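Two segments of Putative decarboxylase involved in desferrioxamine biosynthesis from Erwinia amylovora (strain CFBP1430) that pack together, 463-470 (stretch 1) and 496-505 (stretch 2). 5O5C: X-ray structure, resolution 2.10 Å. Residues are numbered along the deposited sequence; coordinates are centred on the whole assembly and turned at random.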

# COMPACT_ATOMS: atom_id res chain seq x y z
N ARG B 463 29.34 1.09 -8.80
CA ARG B 463 30.42 1.02 -7.81
C ARG B 463 31.14 2.38 -7.68
O ARG B 463 31.40 2.86 -6.58
CB ARG B 463 31.39 -0.11 -8.19
CG ARG B 463 32.54 -0.39 -7.26
CD ARG B 463 32.01 -0.84 -5.92
NE ARG B 463 33.04 -1.32 -5.02
CZ ARG B 463 32.91 -1.43 -3.69
NH1 ARG B 463 31.79 -1.10 -3.07
NH2 ARG B 463 33.92 -1.91 -2.99
N SER B 464 31.39 3.04 -8.82
CA SER B 464 31.96 4.37 -8.82
C SER B 464 31.05 5.39 -8.18
O SER B 464 31.52 6.45 -7.86
CB SER B 464 32.26 4.87 -10.23
OG SER B 464 31.13 5.56 -10.82
N GLY B 465 29.75 5.12 -8.11
CA GLY B 465 28.78 6.06 -7.60
C GLY B 465 28.55 7.31 -8.42
O GLY B 465 27.67 8.10 -8.07
N ASN B 466 29.32 7.51 -9.51
CA ASN B 466 29.36 8.81 -10.12
C ASN B 466 28.10 9.02 -10.95
O ASN B 466 27.77 10.11 -11.30
CB ASN B 466 30.66 9.08 -10.89
CG ASN B 466 31.90 9.20 -9.97
OD1 ASN B 466 31.99 10.02 -9.04
ND2 ASN B 466 32.89 8.41 -10.29
N ALA B 467 27.37 7.94 -11.22
CA ALA B 467 26.04 8.02 -11.76
C ALA B 467 25.29 6.71 -11.51
O ALA B 467 25.89 5.69 -11.16
CB ALA B 467 26.11 8.31 -13.24
N VAL B 468 23.99 6.73 -11.70
CA VAL B 468 23.23 5.47 -11.62
C VAL B 468 22.50 5.26 -12.93
O VAL B 468 21.69 6.05 -13.31
CB VAL B 468 22.25 5.42 -10.43
CG1 VAL B 468 21.67 4.01 -10.26
CG2 VAL B 468 22.92 5.87 -9.14
N ILE B 469 22.79 4.13 -13.51
CA ILE B 469 22.32 3.61 -14.78
C ILE B 469 21.45 2.38 -14.47
O ILE B 469 21.59 1.76 -13.40
CB ILE B 469 23.59 3.25 -15.62
CG1 ILE B 469 23.30 2.76 -17.01
CG2 ILE B 469 24.43 2.15 -14.97
CD1 ILE B 469 24.58 2.47 -17.79
N ALA B 470 20.57 1.99 -15.38
CA ALA B 470 19.78 0.75 -15.21
C ALA B 470 20.08 -0.16 -16.38
O ALA B 470 20.83 0.20 -17.28
CB ALA B 470 18.30 1.06 -15.11
N ASP B 496 28.36 13.72 -19.35
CA ASP B 496 29.21 13.11 -18.33
C ASP B 496 29.00 11.60 -18.22
O ASP B 496 29.99 10.81 -18.20
CB ASP B 496 28.96 13.79 -16.96
CG ASP B 496 29.61 15.17 -16.85
OD1 ASP B 496 30.37 15.56 -17.75
OD2 ASP B 496 29.40 15.87 -15.85
N VAL B 497 27.72 11.18 -18.20
CA VAL B 497 27.34 9.79 -17.85
C VAL B 497 27.69 8.91 -19.06
O VAL B 497 28.30 7.85 -18.93
CB VAL B 497 25.86 9.66 -17.41
CG1 VAL B 497 25.53 8.24 -16.97
CG2 VAL B 497 25.54 10.58 -16.24
N ILE B 498 27.37 9.40 -20.23
CA ILE B 498 27.83 8.77 -21.46
C ILE B 498 29.33 8.52 -21.43
O ILE B 498 29.73 7.44 -21.83
CB ILE B 498 27.48 9.57 -22.71
CG1 ILE B 498 25.96 9.62 -22.86
CG2 ILE B 498 28.12 8.92 -23.93
CD1 ILE B 498 25.48 10.52 -23.96
N ALA B 499 30.13 9.47 -20.94
CA ALA B 499 31.60 9.33 -20.92
C ALA B 499 32.06 8.27 -19.94
O ALA B 499 33.04 7.53 -20.18
CB ALA B 499 32.27 10.65 -20.60
N LEU B 500 31.37 8.22 -18.81
CA LEU B 500 31.51 7.17 -17.82
C LEU B 500 31.19 5.78 -18.38
O LEU B 500 31.95 4.83 -18.23
CB LEU B 500 30.60 7.49 -16.64
CG LEU B 500 31.02 7.01 -15.27
CD1 LEU B 500 32.40 7.54 -14.93
CD2 LEU B 500 29.98 7.49 -14.26
N ILE B 501 30.06 5.68 -19.05
CA ILE B 501 29.70 4.45 -19.73
C ILE B 501 30.80 4.00 -20.70
O ILE B 501 31.23 2.84 -20.63
CB ILE B 501 28.38 4.62 -20.45
CG1 ILE B 501 27.23 4.67 -19.43
CG2 ILE B 501 28.08 3.50 -21.43
CD1 ILE B 501 26.00 5.27 -20.04
N VAL B 502 31.26 4.90 -21.57
CA VAL B 502 32.33 4.55 -22.53
C VAL B 502 33.72 4.41 -21.87
O VAL B 502 34.49 3.57 -22.29
CB VAL B 502 32.38 5.47 -23.79
CG1 VAL B 502 31.05 5.53 -24.52
CG2 VAL B 502 32.83 6.87 -23.44
N HIS B 503 34.03 5.16 -20.81
CA HIS B 503 35.24 4.90 -20.04
C HIS B 503 35.26 3.45 -19.53
O HIS B 503 36.12 2.67 -19.89
CB HIS B 503 35.42 5.91 -18.88
CG HIS B 503 36.64 5.64 -18.04
ND1 HIS B 503 36.57 5.45 -16.67
CD2 HIS B 503 37.93 5.47 -18.38
CE1 HIS B 503 37.79 5.20 -16.21
NE2 HIS B 503 38.62 5.18 -17.23
N TYR B 504 34.23 3.05 -18.78
CA TYR B 504 34.20 1.68 -18.24
C TYR B 504 34.12 0.58 -19.33
O TYR B 504 34.64 -0.51 -19.15
CB TYR B 504 33.10 1.51 -17.19
CG TYR B 504 33.37 2.32 -15.96
CD1 TYR B 504 34.54 2.15 -15.23
CD2 TYR B 504 32.47 3.27 -15.52
CE1 TYR B 504 34.79 2.88 -14.09
CE2 TYR B 504 32.72 4.01 -14.38
CZ TYR B 504 33.87 3.82 -13.67
OH TYR B 504 34.10 4.59 -12.55
N GLY B 505 33.48 0.90 -20.45
CA GLY B 505 33.41 0.00 -21.58
C GLY B 505 34.78 -0.17 -22.19
O GLY B 505 35.28 -1.31 -22.31

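The contact is a small, mainly apolar packing of a helix end and the extended segment after it against one side of a second helix, with no hydrogen bond running between the two stretches. Together they bury 291 Å², counting both sides.

Stretch 2 is helical throughout, held by regular i to i+4 backbone bonds such as Ile 501 N to Val 497 O (2.8 Å) and Tyr 504 N to Leu 500 O (2.9 Å). This spacing brings Val 497, Leu 500, Ile 501 and Tyr 504 onto the side that meets stretch 1, while Ile 498, Ala 499, Val 502 and His 503 make no contact. Stretch 1 begins in a helix. Gly 465 is the first residue to leave helical geometry, and its phi of 67° is a conformation that glycine adopts readily. The turn is tied by Asn 466 N, which donates to Ser 464 OG over 3.0 Å in a nearly straight bond (169°).

Beyond the turn the chain is extended, so side chains alternate: Ala 467 and Ile 469 point toward the helix, and Val 468 between them points away. The backbones come nearest at Ala 467 and Val 497, whose CA atoms lie 6.5 Å apart. Here the CB of Ala 467 lies 3.8 Å from Val 497 CG1 and 4.1 Å from Leu 500 CD2.

Leu 500 has the largest covered area, 50 Å², and its CD2 methyl reaches the turn: it lies 3.8 Å from Asn 466 CB, 4.0 Å from Ala 467 N and 4.1 Å from Ser 464 OG. Against Asn 466 it thus meets the aliphatic CB, leaving the polar amide out of the closest approach. Farther along stretch 1, Ile 469, with chi1 and chi2 both t, extends its CD1 to 3.8 Å from Ile 501 CG1. The CA-to-CB bond of Ile 501 points sideways, but the end of its side chain comes nearer, which allows the two isoleucines to meet in van der Waals contact.

At the other end, Tyr 504 directs its hydroxyl to Ser 464, where Tyr 504 OH lies 3.0 Å from Ser 464 CB. This is a tight contact of oxygen with carbon, and the serine lies oblique to the ring. The pairing is therefore one of close packing, even though both residues carry hydroxyls. Ala 467, Ile 469, Val 497, Leu 500 and Ile 501 supply most of the buried area.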